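Local coordinates for protein saframycin Mx1 synthetase B (PDB 3KXW) that belongs to the ANL family of AMP-binding enzymes and, in this structure, holds 5'-O-[(S)-(dodecanoyloxy)(hydroxy)phosphoryl]adenosine in its pocket, at residues 244-249 against 271-276; 541-546 against 570-575; 488-493 against 559-564; 212-217 against 238-243; 348-353 against 369-374. All blocks are in the same frame, centred on the assembly; numbering follows the deposited sequence.

Contact 1: 244-249 against 271-276; sequences SFLQNP and YDYCVK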
# COMPACT_ATOMS: atom_id res chain seq x y z
N SER A 244 -5.93 10.70 8.61
CA SER A 244 -5.47 12.08 8.75
C SER A 244 -5.15 12.69 7.39
O SER A 244 -5.50 13.84 7.10
CB SER A 244 -4.25 12.15 9.68
OG SER A 244 -4.66 11.92 11.02
N PHE A 245 -4.47 11.91 6.55
CA PHE A 245 -4.17 12.39 5.21
C PHE A 245 -5.44 12.70 4.40
O PHE A 245 -5.57 13.78 3.80
CB PHE A 245 -3.33 11.37 4.44
CG PHE A 245 -3.15 11.73 3.01
CD1 PHE A 245 -2.52 12.92 2.68
CD2 PHE A 245 -3.65 10.94 2.00
CE1 PHE A 245 -2.39 13.31 1.36
CE2 PHE A 245 -3.51 11.30 0.68
CZ PHE A 245 -2.88 12.49 0.36
N LEU A 246 -6.38 11.75 4.37
CA LEU A 246 -7.59 11.91 3.57
C LEU A 246 -8.45 13.06 4.04
O LEU A 246 -8.99 13.81 3.24
CB LEU A 246 -8.38 10.61 3.49
CG LEU A 246 -7.71 9.49 2.67
CD1 LEU A 246 -8.65 8.32 2.57
CD2 LEU A 246 -7.34 9.94 1.27
N GLN A 247 -8.55 13.23 5.35
CA GLN A 247 -9.29 14.37 5.89
C GLN A 247 -8.66 15.72 5.56
O GLN A 247 -9.37 16.73 5.49
CB GLN A 247 -9.40 14.25 7.40
CG GLN A 247 -10.29 13.13 7.85
CD GLN A 247 -11.68 13.60 8.20
OE1 GLN A 247 -12.65 13.30 7.49
NE2 GLN A 247 -11.78 14.35 9.30
N ASN A 248 -7.34 15.76 5.40
CA ASN A 248 -6.64 17.04 5.27
C ASN A 248 -5.29 16.80 4.63
O ASN A 248 -4.28 16.76 5.33
CB ASN A 248 -6.42 17.67 6.67
CG ASN A 248 -5.81 19.06 6.60
OD1 ASN A 248 -5.95 19.77 5.59
ND2 ASN A 248 -5.12 19.47 7.68
N PRO A 249 -5.26 16.63 3.30
CA PRO A 249 -4.05 16.21 2.60
C PRO A 249 -2.94 17.24 2.71
O PRO A 249 -1.75 16.89 2.62
CB PRO A 249 -4.49 16.09 1.12
CG PRO A 249 -5.97 16.20 1.13
CD PRO A 249 -6.41 16.83 2.40
N TYR A 271 -0.91 12.05 -5.13
CA TYR A 271 -0.41 13.30 -5.69
C TYR A 271 -1.57 14.08 -6.35
O TYR A 271 -1.71 15.29 -6.18
CB TYR A 271 0.80 13.06 -6.61
CG TYR A 271 2.00 12.46 -5.87
CD1 TYR A 271 2.77 13.23 -5.02
CD2 TYR A 271 2.33 11.12 -6.02
CE1 TYR A 271 3.86 12.70 -4.32
CE2 TYR A 271 3.41 10.56 -5.32
CZ TYR A 271 4.17 11.36 -4.48
OH TYR A 271 5.22 10.82 -3.80
N ASP A 272 -2.43 13.37 -7.08
CA ASP A 272 -3.61 13.99 -7.67
C ASP A 272 -4.53 14.50 -6.60
O ASP A 272 -5.17 15.53 -6.75
CB ASP A 272 -4.37 12.99 -8.52
CG ASP A 272 -3.70 12.72 -9.85
OD1 ASP A 272 -3.32 13.69 -10.54
OD2 ASP A 272 -3.56 11.54 -10.19
N TYR A 273 -4.62 13.75 -5.51
CA TYR A 273 -5.52 14.10 -4.42
C TYR A 273 -5.09 15.41 -3.77
O TYR A 273 -5.93 16.25 -3.44
CB TYR A 273 -5.56 12.96 -3.40
CG TYR A 273 -6.65 13.05 -2.37
CD1 TYR A 273 -7.98 12.78 -2.67
CD2 TYR A 273 -6.34 13.39 -1.08
CE1 TYR A 273 -8.98 12.87 -1.68
CE2 TYR A 273 -7.29 13.47 -0.11
CZ TYR A 273 -8.61 13.22 -0.40
OH TYR A 273 -9.49 13.33 0.66
N CYS A 274 -3.78 15.57 -3.58
CA CYS A 274 -3.22 16.86 -3.12
C CYS A 274 -3.54 18.02 -4.05
O CYS A 274 -3.97 19.07 -3.60
CB CYS A 274 -1.71 16.77 -2.96
SG CYS A 274 -1.16 15.80 -1.54
N VAL A 275 -3.32 17.81 -5.35
CA VAL A 275 -3.62 18.84 -6.32
C VAL A 275 -5.09 19.24 -6.27
O VAL A 275 -5.43 20.42 -6.30
CB VAL A 275 -3.24 18.39 -7.75
CG1 VAL A 275 -3.85 19.32 -8.82
CG2 VAL A 275 -1.73 18.31 -7.90
N LYS A 276 -5.96 18.24 -6.21
CA LYS A 276 -7.39 18.47 -6.23
C LYS A 276 -7.91 19.18 -4.97
O LYS A 276 -8.81 20.04 -5.05
CB LYS A 276 -8.15 17.16 -6.42
CG LYS A 276 -9.62 17.39 -6.71
CD LYS A 276 -10.13 16.44 -7.72
CE LYS A 276 -11.40 16.95 -8.37
NZ LYS A 276 -11.12 17.56 -9.68

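Contact 2: 541-546 against 570-575; sequences VLIPLK and LPIVAT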
# COMPACT_ATOMS: atom_id res chain seq x y z
N VAL A 541 -20.15 10.31 -10.15
CA VAL A 541 -21.21 10.99 -10.90
C VAL A 541 -22.49 11.06 -10.08
O VAL A 541 -22.93 10.05 -9.53
CB VAL A 541 -21.54 10.26 -12.24
CG1 VAL A 541 -22.49 11.10 -13.06
CG2 VAL A 541 -20.27 9.98 -13.04
N LEU A 542 -23.08 12.25 -10.01
CA LEU A 542 -24.29 12.48 -9.25
C LEU A 542 -25.42 12.69 -10.26
O LEU A 542 -25.24 13.40 -11.23
CB LEU A 542 -24.15 13.73 -8.34
CG LEU A 542 -23.01 13.72 -7.30
CD1 LEU A 542 -23.04 14.96 -6.38
CD2 LEU A 542 -22.98 12.43 -6.44
N ILE A 543 -26.56 12.05 -10.01
CA ILE A 543 -27.73 12.19 -10.86
C ILE A 543 -28.97 12.34 -9.98
O ILE A 543 -28.92 12.05 -8.79
CB ILE A 543 -27.87 10.97 -11.79
CG1 ILE A 543 -28.13 9.70 -10.97
CG2 ILE A 543 -26.60 10.82 -12.66
CD1 ILE A 543 -28.56 8.54 -11.84
N PRO A 544 -30.11 12.78 -10.56
CA PRO A 544 -31.33 12.99 -9.78
C PRO A 544 -31.95 11.69 -9.26
O PRO A 544 -31.71 10.61 -9.78
CB PRO A 544 -32.29 13.65 -10.79
CG PRO A 544 -31.42 14.19 -11.88
CD PRO A 544 -30.29 13.19 -11.97
N LEU A 545 -32.76 11.83 -8.21
CA LEU A 545 -33.54 10.73 -7.67
C LEU A 545 -34.36 10.05 -8.75
O LEU A 545 -34.83 10.69 -9.69
CB LEU A 545 -34.50 11.24 -6.60
CG LEU A 545 -34.14 11.10 -5.13
CD1 LEU A 545 -35.44 11.18 -4.30
CD2 LEU A 545 -33.39 9.80 -4.83
N LYS A 546 -34.52 8.73 -8.60
CA LYS A 546 -35.32 7.92 -9.53
C LYS A 546 -34.76 7.87 -10.96
O LYS A 546 -35.42 7.42 -11.89
CB LYS A 546 -36.79 8.38 -9.52
CG LYS A 546 -37.77 7.49 -10.30
CD LYS A 546 -38.00 6.12 -9.63
CE LYS A 546 -39.24 5.41 -10.22
NZ LYS A 546 -39.58 4.11 -9.53
N LEU A 570 -27.89 10.25 -19.86
CA LEU A 570 -28.57 10.53 -18.60
C LEU A 570 -28.37 11.93 -18.02
O LEU A 570 -27.37 12.62 -18.27
CB LEU A 570 -28.33 9.43 -17.57
CG LEU A 570 -26.95 8.95 -17.16
CD1 LEU A 570 -26.01 10.11 -16.94
CD2 LEU A 570 -27.12 8.15 -15.89
N PRO A 571 -29.36 12.38 -17.23
CA PRO A 571 -29.25 13.71 -16.64
C PRO A 571 -28.15 13.67 -15.60
O PRO A 571 -28.17 12.77 -14.76
CB PRO A 571 -30.61 13.90 -15.94
CG PRO A 571 -31.47 12.75 -16.36
CD PRO A 571 -30.54 11.65 -16.76
N ILE A 572 -27.20 14.59 -15.66
CA ILE A 572 -26.11 14.60 -14.69
C ILE A 572 -26.15 15.86 -13.84
O ILE A 572 -26.22 16.97 -14.36
CB ILE A 572 -24.73 14.48 -15.39
CG1 ILE A 572 -24.53 13.07 -15.95
CG2 ILE A 572 -23.61 14.82 -14.43
CD1 ILE A 572 -23.12 12.82 -16.49
N VAL A 573 -26.11 15.68 -12.52
CA VAL A 573 -26.10 16.80 -11.59
C VAL A 573 -24.68 17.35 -11.47
O VAL A 573 -24.46 18.56 -11.52
CB VAL A 573 -26.59 16.38 -10.20
CG1 VAL A 573 -26.35 17.49 -9.17
CG2 VAL A 573 -28.06 15.95 -10.26
N ALA A 574 -23.71 16.45 -11.28
CA ALA A 574 -22.32 16.89 -11.20
C ALA A 574 -21.41 15.70 -11.37
O ALA A 574 -21.82 14.55 -11.17
CB ALA A 574 -22.03 17.61 -9.88
N THR A 575 -20.17 15.98 -11.76
CA THR A 575 -19.17 14.93 -11.92
C THR A 575 -17.94 15.38 -11.17
O THR A 575 -17.64 16.57 -11.14
CB THR A 575 -18.83 14.70 -13.40
OG1 THR A 575 -20.00 14.26 -14.09
CG2 THR A 575 -17.75 13.62 -13.58

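Contact 3: 488-493 against 559-564; sequences KCAAFV and NFCRKH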
# COMPACT_ATOMS: atom_id res chain seq x y z
N LYS A 488 -30.39 5.60 -4.91
CA LYS A 488 -29.63 4.41 -5.28
C LYS A 488 -28.21 4.73 -5.77
O LYS A 488 -27.89 5.87 -6.13
CB LYS A 488 -30.39 3.60 -6.33
CG LYS A 488 -31.68 2.96 -5.79
CD LYS A 488 -31.36 2.10 -4.58
CE LYS A 488 -32.52 1.19 -4.25
NZ LYS A 488 -33.78 1.98 -4.15
N CYS A 489 -27.35 3.72 -5.79
CA CYS A 489 -25.98 3.92 -6.24
C CYS A 489 -25.47 2.71 -7.02
O CYS A 489 -26.04 1.62 -6.97
CB CYS A 489 -25.06 4.19 -5.04
SG CYS A 489 -24.67 2.72 -4.02
N ALA A 490 -24.37 2.91 -7.72
CA ALA A 490 -23.76 1.84 -8.48
C ALA A 490 -22.27 2.13 -8.57
O ALA A 490 -21.87 3.29 -8.61
CB ALA A 490 -24.37 1.76 -9.87
N ALA A 491 -21.46 1.08 -8.54
CA ALA A 491 -20.01 1.21 -8.66
C ALA A 491 -19.53 0.25 -9.73
O ALA A 491 -20.02 -0.85 -9.83
CB ALA A 491 -19.34 0.89 -7.34
N PHE A 492 -18.55 0.68 -10.51
CA PHE A 492 -18.04 -0.16 -11.58
C PHE A 492 -16.74 0.42 -12.07
O PHE A 492 -16.45 1.59 -11.83
CB PHE A 492 -19.04 -0.28 -12.72
CG PHE A 492 -19.58 1.03 -13.20
CD1 PHE A 492 -19.00 1.70 -14.27
CD2 PHE A 492 -20.66 1.62 -12.57
CE1 PHE A 492 -19.49 2.92 -14.71
CE2 PHE A 492 -21.16 2.85 -13.01
CZ PHE A 492 -20.58 3.49 -14.08
N VAL A 493 -15.99 -0.38 -12.81
CA VAL A 493 -14.74 0.09 -13.39
C VAL A 493 -14.86 0.25 -14.89
O VAL A 493 -15.38 -0.63 -15.58
CB VAL A 493 -13.59 -0.89 -13.10
CG1 VAL A 493 -12.29 -0.39 -13.74
CG2 VAL A 493 -13.42 -1.04 -11.61
N ASN A 559 -25.30 -2.11 -14.77
CA ASN A 559 -25.20 -2.12 -16.23
C ASN A 559 -25.88 -0.93 -16.89
O ASN A 559 -25.39 -0.41 -17.89
CB ASN A 559 -25.76 -3.43 -16.80
CG ASN A 559 -24.91 -4.62 -16.44
OD1 ASN A 559 -23.73 -4.47 -16.11
ND2 ASN A 559 -25.50 -5.82 -16.49
N PHE A 560 -26.98 -0.49 -16.31
CA PHE A 560 -27.68 0.70 -16.81
C PHE A 560 -26.78 1.93 -16.71
O PHE A 560 -26.64 2.69 -17.67
CB PHE A 560 -28.99 0.94 -16.05
CG PHE A 560 -29.62 2.28 -16.32
CD1 PHE A 560 -30.63 2.40 -17.26
CD2 PHE A 560 -29.18 3.41 -15.66
CE1 PHE A 560 -31.21 3.64 -17.52
CE2 PHE A 560 -29.75 4.65 -15.93
CZ PHE A 560 -30.76 4.77 -16.86
N CYS A 561 -26.15 2.11 -15.54
CA CYS A 561 -25.31 3.27 -15.29
C CYS A 561 -24.07 3.25 -16.18
O CYS A 561 -23.64 4.28 -16.69
CB CYS A 561 -24.85 3.30 -13.83
SG CYS A 561 -26.16 3.58 -12.61
N ARG A 562 -23.48 2.07 -16.32
CA ARG A 562 -22.32 1.94 -17.17
C ARG A 562 -22.67 2.31 -18.61
O ARG A 562 -21.94 3.04 -19.28
CB ARG A 562 -21.75 0.53 -17.09
CG ARG A 562 -20.64 0.25 -18.06
CD ARG A 562 -20.38 -1.25 -18.13
NE ARG A 562 -19.59 -1.74 -17.00
CZ ARG A 562 -18.27 -1.59 -16.90
NH1 ARG A 562 -17.60 -0.94 -17.85
NH2 ARG A 562 -17.62 -2.09 -15.85
N LYS A 563 -23.83 1.84 -19.07
CA LYS A 563 -24.25 2.03 -20.46
C LYS A 563 -24.66 3.46 -20.78
O LYS A 563 -24.41 3.95 -21.88
CB LYS A 563 -25.39 1.07 -20.83
CG LYS A 563 -26.12 1.50 -22.10
CD LYS A 563 -27.25 0.54 -22.48
CE LYS A 563 -28.00 1.06 -23.70
NZ LYS A 563 -28.33 -0.03 -24.66
N HIS A 564 -25.28 4.13 -19.82
CA HIS A 564 -25.74 5.49 -20.05
C HIS A 564 -24.73 6.58 -19.67
O HIS A 564 -24.90 7.74 -20.03
CB HIS A 564 -27.10 5.72 -19.41
CG HIS A 564 -28.20 4.94 -20.06
ND1 HIS A 564 -28.64 3.73 -19.57
CD2 HIS A 564 -28.93 5.18 -21.17
CE1 HIS A 564 -29.61 3.26 -20.34
NE2 HIS A 564 -29.80 4.12 -21.32

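Contact 4: 212-217 against 238-243; sequences FSWLPP and IMMSPF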
# COMPACT_ATOMS: atom_id res chain seq x y z
N PHE A 212 8.93 10.59 6.09
CA PHE A 212 7.58 10.85 6.56
C PHE A 212 6.61 9.88 5.88
O PHE A 212 6.77 9.58 4.70
CB PHE A 212 7.13 12.30 6.32
CG PHE A 212 5.80 12.58 6.90
CD1 PHE A 212 5.69 13.00 8.23
CD2 PHE A 212 4.63 12.27 6.21
CE1 PHE A 212 4.45 13.19 8.81
CE2 PHE A 212 3.39 12.45 6.79
CZ PHE A 212 3.30 12.91 8.10
N SER A 213 5.64 9.38 6.62
CA SER A 213 4.66 8.51 6.00
C SER A 213 3.28 8.64 6.59
O SER A 213 3.13 8.67 7.80
CB SER A 213 5.11 7.06 6.11
OG SER A 213 4.21 6.19 5.43
N TRP A 214 2.26 8.72 5.73
CA TRP A 214 0.87 8.51 6.19
C TRP A 214 0.34 7.16 5.73
O TRP A 214 -0.83 6.85 5.94
CB TRP A 214 -0.08 9.61 5.68
CG TRP A 214 -0.03 9.78 4.17
CD1 TRP A 214 0.71 10.68 3.48
CD2 TRP A 214 -0.75 9.02 3.18
NE1 TRP A 214 0.51 10.53 2.12
CE2 TRP A 214 -0.38 9.51 1.92
CE3 TRP A 214 -1.67 7.97 3.25
CZ2 TRP A 214 -0.88 8.99 0.73
CZ3 TRP A 214 -2.19 7.45 2.06
CH2 TRP A 214 -1.79 7.96 0.81
N LEU A 215 1.20 6.37 5.08
CA LEU A 215 0.75 5.14 4.40
C LEU A 215 0.24 4.05 5.33
O LEU A 215 0.72 3.91 6.44
CB LEU A 215 1.86 4.57 3.51
CG LEU A 215 2.43 5.46 2.40
CD1 LEU A 215 3.56 4.73 1.66
CD2 LEU A 215 1.32 5.95 1.42
N PRO A 216 -0.77 3.29 4.87
CA PRO A 216 -1.30 2.21 5.71
C PRO A 216 -0.15 1.29 6.17
O PRO A 216 0.56 0.77 5.32
CB PRO A 216 -2.20 1.42 4.74
CG PRO A 216 -2.52 2.36 3.62
CD PRO A 216 -1.47 3.45 3.59
N PRO A 217 0.01 1.09 7.49
CA PRO A 217 1.04 0.15 7.96
C PRO A 217 0.63 -1.31 7.71
O PRO A 217 1.41 -2.20 8.00
CB PRO A 217 1.12 0.42 9.47
CG PRO A 217 -0.02 1.27 9.83
CD PRO A 217 -0.78 1.67 8.58
N ILE A 238 8.66 9.46 10.67
CA ILE A 238 7.65 10.35 11.22
C ILE A 238 6.34 10.04 10.54
O ILE A 238 6.28 10.03 9.31
CB ILE A 238 7.98 11.86 10.95
CG1 ILE A 238 9.43 12.17 11.33
CG2 ILE A 238 6.95 12.77 11.67
CD1 ILE A 238 9.70 12.17 12.74
N MSE A 239 5.28 9.79 11.31
CA MSE A 239 4.08 9.19 10.72
C MSE A 239 2.75 9.78 11.18
O MSE A 239 2.64 10.34 12.26
CB MSE A 239 4.07 7.69 11.01
CG MSE A 239 5.22 6.92 10.37
SE MSE A 239 5.43 5.21 11.33
CE MSE A 239 6.21 5.93 13.00
N MSE A 240 1.74 9.63 10.33
CA MSE A 240 0.37 9.84 10.75
C MSE A 240 -0.49 8.78 10.05
O MSE A 240 0.01 8.01 9.22
CB MSE A 240 -0.11 11.24 10.37
CG MSE A 240 -0.25 11.45 8.87
SE MSE A 240 -0.77 13.31 8.48
CE MSE A 240 -0.76 13.18 6.53
N SER A 241 -1.77 8.76 10.38
CA SER A 241 -2.66 7.76 9.80
C SER A 241 -3.18 8.15 8.41
O SER A 241 -3.24 9.32 8.07
CB SER A 241 -3.86 7.53 10.72
OG SER A 241 -4.69 8.68 10.73
N PRO A 242 -3.59 7.16 7.61
CA PRO A 242 -4.17 7.51 6.31
C PRO A 242 -5.43 8.34 6.49
O PRO A 242 -5.70 9.21 5.66
CB PRO A 242 -4.50 6.15 5.70
CG PRO A 242 -3.54 5.22 6.34
CD PRO A 242 -3.44 5.71 7.77
N PHE A 243 -6.18 8.08 7.56
CA PHE A 243 -7.38 8.89 7.85
C PHE A 243 -7.02 10.38 7.93
O PHE A 243 -7.72 11.23 7.37
CB PHE A 243 -8.04 8.41 9.15
CG PHE A 243 -9.18 9.27 9.61
CD1 PHE A 243 -10.46 9.08 9.11
CD2 PHE A 243 -8.98 10.28 10.53
CE1 PHE A 243 -11.53 9.88 9.53
CE2 PHE A 243 -10.04 11.08 10.96
CZ PHE A 243 -11.31 10.88 10.46
O HOH W 1 0.26 5.20 8.98

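Contact 5: 348-353 against 369-374; sequences LTLAKE and GSYKLV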
# COMPACT_ATOMS: atom_id res chain seq x y z
N LEU A 348 8.38 6.98 -22.11
CA LEU A 348 8.34 6.59 -23.52
C LEU A 348 6.98 6.92 -24.12
O LEU A 348 5.97 6.91 -23.43
CB LEU A 348 8.60 5.10 -23.68
CG LEU A 348 10.03 4.64 -23.42
CD1 LEU A 348 10.04 3.11 -23.35
CD2 LEU A 348 10.95 5.19 -24.52
N THR A 349 6.97 7.21 -25.41
CA THR A 349 5.72 7.53 -26.08
C THR A 349 5.35 6.39 -26.99
O THR A 349 6.09 6.06 -27.92
CB THR A 349 5.84 8.82 -26.91
OG1 THR A 349 6.29 9.89 -26.06
CG2 THR A 349 4.50 9.17 -27.52
N LEU A 350 4.22 5.76 -26.71
CA LEU A 350 3.76 4.66 -27.53
C LEU A 350 2.69 5.14 -28.50
O LEU A 350 1.93 6.08 -28.20
CB LEU A 350 3.20 3.51 -26.69
CG LEU A 350 3.94 2.98 -25.47
CD1 LEU A 350 3.68 1.49 -25.30
CD2 LEU A 350 5.43 3.28 -25.49
N ALA A 351 2.62 4.48 -29.65
CA ALA A 351 1.59 4.74 -30.65
C ALA A 351 0.22 4.25 -30.20
O ALA A 351 0.11 3.30 -29.42
CB ALA A 351 1.97 4.07 -31.98
N LYS A 352 -0.84 4.86 -30.71
CA LYS A 352 -2.19 4.40 -30.41
C LYS A 352 -2.35 2.94 -30.82
O LYS A 352 -2.96 2.14 -30.11
CB LYS A 352 -3.24 5.24 -31.13
CG LYS A 352 -4.65 4.88 -30.69
CD LYS A 352 -5.71 5.45 -31.62
CE LYS A 352 -7.11 5.05 -31.16
NZ LYS A 352 -7.27 3.56 -31.05
N GLU A 353 -1.81 2.61 -31.98
CA GLU A 353 -1.95 1.27 -32.52
C GLU A 353 -0.75 0.42 -32.12
O GLU A 353 0.37 0.72 -32.50
CB GLU A 353 -2.03 1.35 -34.05
CG GLU A 353 -2.19 0.00 -34.70
CD GLU A 353 -3.46 -0.70 -34.29
OE1 GLU A 353 -4.55 -0.05 -34.32
OE2 GLU A 353 -3.38 -1.89 -33.93
N GLY A 369 -3.05 10.55 -30.76
CA GLY A 369 -3.46 9.33 -30.09
C GLY A 369 -2.32 8.62 -29.36
O GLY A 369 -2.53 7.58 -28.75
N SER A 370 -1.12 9.20 -29.41
CA SER A 370 0.03 8.66 -28.67
C SER A 370 -0.18 8.83 -27.17
O SER A 370 -0.97 9.67 -26.73
CB SER A 370 1.30 9.39 -29.09
OG SER A 370 1.29 10.73 -28.65
N TYR A 371 0.52 8.03 -26.37
CA TYR A 371 0.44 8.13 -24.92
C TYR A 371 1.79 7.83 -24.30
O TYR A 371 2.63 7.20 -24.92
CB TYR A 371 -0.64 7.19 -24.35
CG TYR A 371 -0.47 5.72 -24.62
CD1 TYR A 371 -0.03 4.85 -23.62
CD2 TYR A 371 -0.77 5.18 -25.87
CE1 TYR A 371 0.11 3.48 -23.86
CE2 TYR A 371 -0.64 3.83 -26.12
CZ TYR A 371 -0.19 2.98 -25.12
OH TYR A 371 -0.07 1.64 -25.37
N LYS A 372 1.99 8.30 -23.07
CA LYS A 372 3.29 8.18 -22.43
C LYS A 372 3.24 7.13 -21.33
O LYS A 372 2.27 7.07 -20.57
CB LYS A 372 3.72 9.51 -21.84
CG LYS A 372 4.03 10.63 -22.85
CD LYS A 372 5.10 11.55 -22.29
CE LYS A 372 4.92 12.98 -22.78
NZ LYS A 372 5.91 13.89 -22.11
N LEU A 373 4.28 6.31 -21.25
CA LEU A 373 4.46 5.41 -20.13
C LEU A 373 5.65 5.90 -19.33
O LEU A 373 6.62 6.41 -19.91
CB LEU A 373 4.71 3.98 -20.60
CG LEU A 373 3.58 3.25 -21.32
CD1 LEU A 373 4.02 1.83 -21.65
CD2 LEU A 373 2.30 3.24 -20.49
N VAL A 374 5.57 5.76 -18.01
CA VAL A 374 6.63 6.19 -17.13
C VAL A 374 7.49 5.00 -16.78
O VAL A 374 6.98 3.91 -16.52
CB VAL A 374 6.07 6.76 -15.81
CG1 VAL A 374 7.21 7.11 -14.86
CG2 VAL A 374 5.20 8.01 -16.09

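Contact 1: 244-249 against 271-276
Y273 projects from helix 269-277 to the last turn of helix 242-247, where its OH donates to the carbonyl O of L246 at 2.7 Å. The acceptor lies at the edge of the tyrosine ring and in its plane, while the hydroxyl is tilted 16° from the carbonyl plane. L246 meets the same ring a second time: its CD2 stands over one face, 4.2 Å from the centroid, in a CH-pi contact. P249 crosses the ring at about a right angle and brings CG to 3.3 Å from Y273 CE2, a close approach for two carbons. F245 slides past the tyrosine in the opposite direction, with CZ 3.9 Å from Y273 CD2 and the ring planes inclined at 55°. Y273 CG is anti to the backbone N (chi1 -168°), which directs the start of the side chain to helix 242-247. This is helix-to-helix packing at a C-terminal end: N248 leaves helical geometry directly afterwards, and the carbonyls of a last turn generally lack a donor from within their own helix, so a tyrosine from a neighbouring helix can serve L246 O. One helical residue along, C274 sets SG at the edge of the F245 ring, 4.0 Å from CE1, a sulfur-aromatic contact. Further out, W214 stacks on F245, and F309 of helix 303-313 touches C274. L246 also rests on F526 and Y530 of helix 515-533.

Contact 2: 541-546 against 570-575
V541 and L542 pair with T575 and A574 in an antiparallel edge-strand contact, broken by a classic beta bulge, in the four-stranded mixed sheet of the C-terminal AMP domain. Strand 574-577 is the outermost strand here, and 539-544 joins it to strand 499-508. At the bulge V573 and A574 both face L542. The carbonyl O of L542 takes V573 N at 2.8 Å and, weakly, A574 N at 3.4 Å, while L542 N gives a nearly straight bond (171°) to A574 O at 2.9 Å. V573, the extra residue of the bulge, has helical phi/psi and points its side chain toward the partner strand, with CG2 3.7 Å from the carbonyl C of I543. V541 and T575 lie on one face of the sheet, L542 and A574 on the other; L521 and F522 of helix 515-533 touch L542. V541 CG1, anti to the backbone N (chi1 -172°), meets I572 CD1 at 3.9 Å. Beyond the paired residues the chains are held by carbon contacts, P544 and V573 sliding past each other in opposite directions. The carbonyl O of P571 is buried there with no polar partner in the model, lying 3.3 Å from I543 CG2 and 3.5 Å from P544 CD.

Contact 3: 488-493 against 559-564
F492 and R562 bring two flat groups together with their planes 51° apart. Over one face of the F492 ring sits R562 CB, 4.2 Å from the centroid in a CH-pi contact and displaced toward the rim. Over one face of the guanidinium, above its centre, stands F492 CD1. At the guanidinium edge is the carbonyl O of V493: NH2 donates to it at 2.7 Å, with the acceptor somewhat out of the plane, and NH1 adds a weak bond of 3.2 Å. The arginine chain bends at chi3 (-79°), which turns NE aside; the side chain crosses F492 obliquely and its end reaches V493 O. One backbone oxygen thus receives two N-H groups of a cationic side chain, which would be expected to polarise that carbonyl. C561 also packs on the strand, its CB 3.8 Å from F492 CE2 and its SG 3.7 Å from A490 CB. Strand and helix axes come within 8.5 Å at an angle of 65°. A490 and F492 point to helix 554-567, whereas C489 and A491 point away to helix 469-479. Helices on either side of a mixed sheet give the layered alpha/beta build of the small C-terminal domain in ANL enzymes.

Contact 4: 212-217 against 238-243
F212 and S213 run parallel to I238 and M239 as neighbouring strands of a beta-alpha-beta crossover, with helix 220-233 as the connection. The strand ends and the buried residues just after them are the tight part. S213 grips its neighbour twice, its N donating to I238 O at 2.8 Å and its O accepting from M240 N at 3.0 Å. I238 O also lies over one face of the F212 ring, 3.2 Å from CD1. M240, a selenomethionine like M239, has CG between the backbone N and the carbonyl carbon (chi1 68°), which sets CG 3.7 Å from W214 CB and close to F212 CZ; its SE reaches the edge of the phenyl ring in a Met-aromatic contact. W214 O lies 3.2 Å from P242 CG, and P242 N has no hydrogen to offer it. S213 OG accepts from L215 N, an ST turn just after the strand. On the looser side P216, partly exposed, meets P242 through ring carbons, CD to CG. L215 turns away, its side chain about 7 Å from the bound 5'-O-[(S)-(dodecanoyloxy)(hydroxy)phosphoryl]adenosine. Beyond the last direct bond, a water links the two backbones, donating to L215 O at 2.9 Å and to M240 O at 2.8 Å.

Contact 5: 348-353 against 369-374
The carbonyl O of L348 is gripped by two groups of the facing strand: L373 N donates to it at 2.8 Å, and K372 CA lies 3.1 Å from L348 O in a CA-H...O contact. L348 N returns a bond to L373 O, completing the hydrogen-bonded pair. Two residues on, the pattern repeats for L350 and Y371, with L350 N donating to Y371 O at 2.8 Å and Y371 N to L350 O. Between them T349 and K372 form a non-hydrogen-bonded pair.

The leucines and the tyrosine share one face of the sheet. Y371 holds CG between its backbone N and carbonyl carbon (chi1 60°), and its ring lies across L350, whose CB stands over one face, 4.1 Å from the centroid. L350 CD1 also meets L373 CD1 at 3.7 Å, those two side chains crossing at about a right angle. Outside the pair, H498 stacks on the Y371 ring, while L348 and L373 pack on F445 and Y452 of the neighbouring sheet. From the face that T349 shares with K372, T349 CG2 touches S370 CB of the loop before the strand at 3.6 Å. The polar ends of these two residues look elsewhere, T349 OG1 to D365 and S370 OG to the carbonyl of S367. Past the paired residues G369, with positive phi, sets its O 3.4 Å from K352 CB at the exposed end.

The strand axes, 140° apart, are well off strictly antiparallel. Together they make a two-stranded antiparallel ribbon closing an irregular loop of the AMP-binding region, with the side chain of L373 about 9 Å from the bound 5'-O-[(S)-(dodecanoyloxy)(hydroxy)phosphoryl]adenosine.

From the N terminus, contact 4 comes first, closing the crossover from strand 210-213 through helix 220-233 to strand 236-239. Contact 1 follows in series and reuses helix 242-247, so the two touch where F245 meets W214, tying the crossover to helix 269-277. Contact 5 closes a 15-residue loop without helix or strand, touching neither. In the C-terminal domain contacts 3 and 2 cross, their segments alternating along the chain: helix 554-567 comes between the strands of contact 2 in the chain and packs on the sheet they extend. L570 against H564 joins these two. In this example, then, contacts 4 and 1 are linked by a shared helix, contacts 2 and 3 by a common sheet.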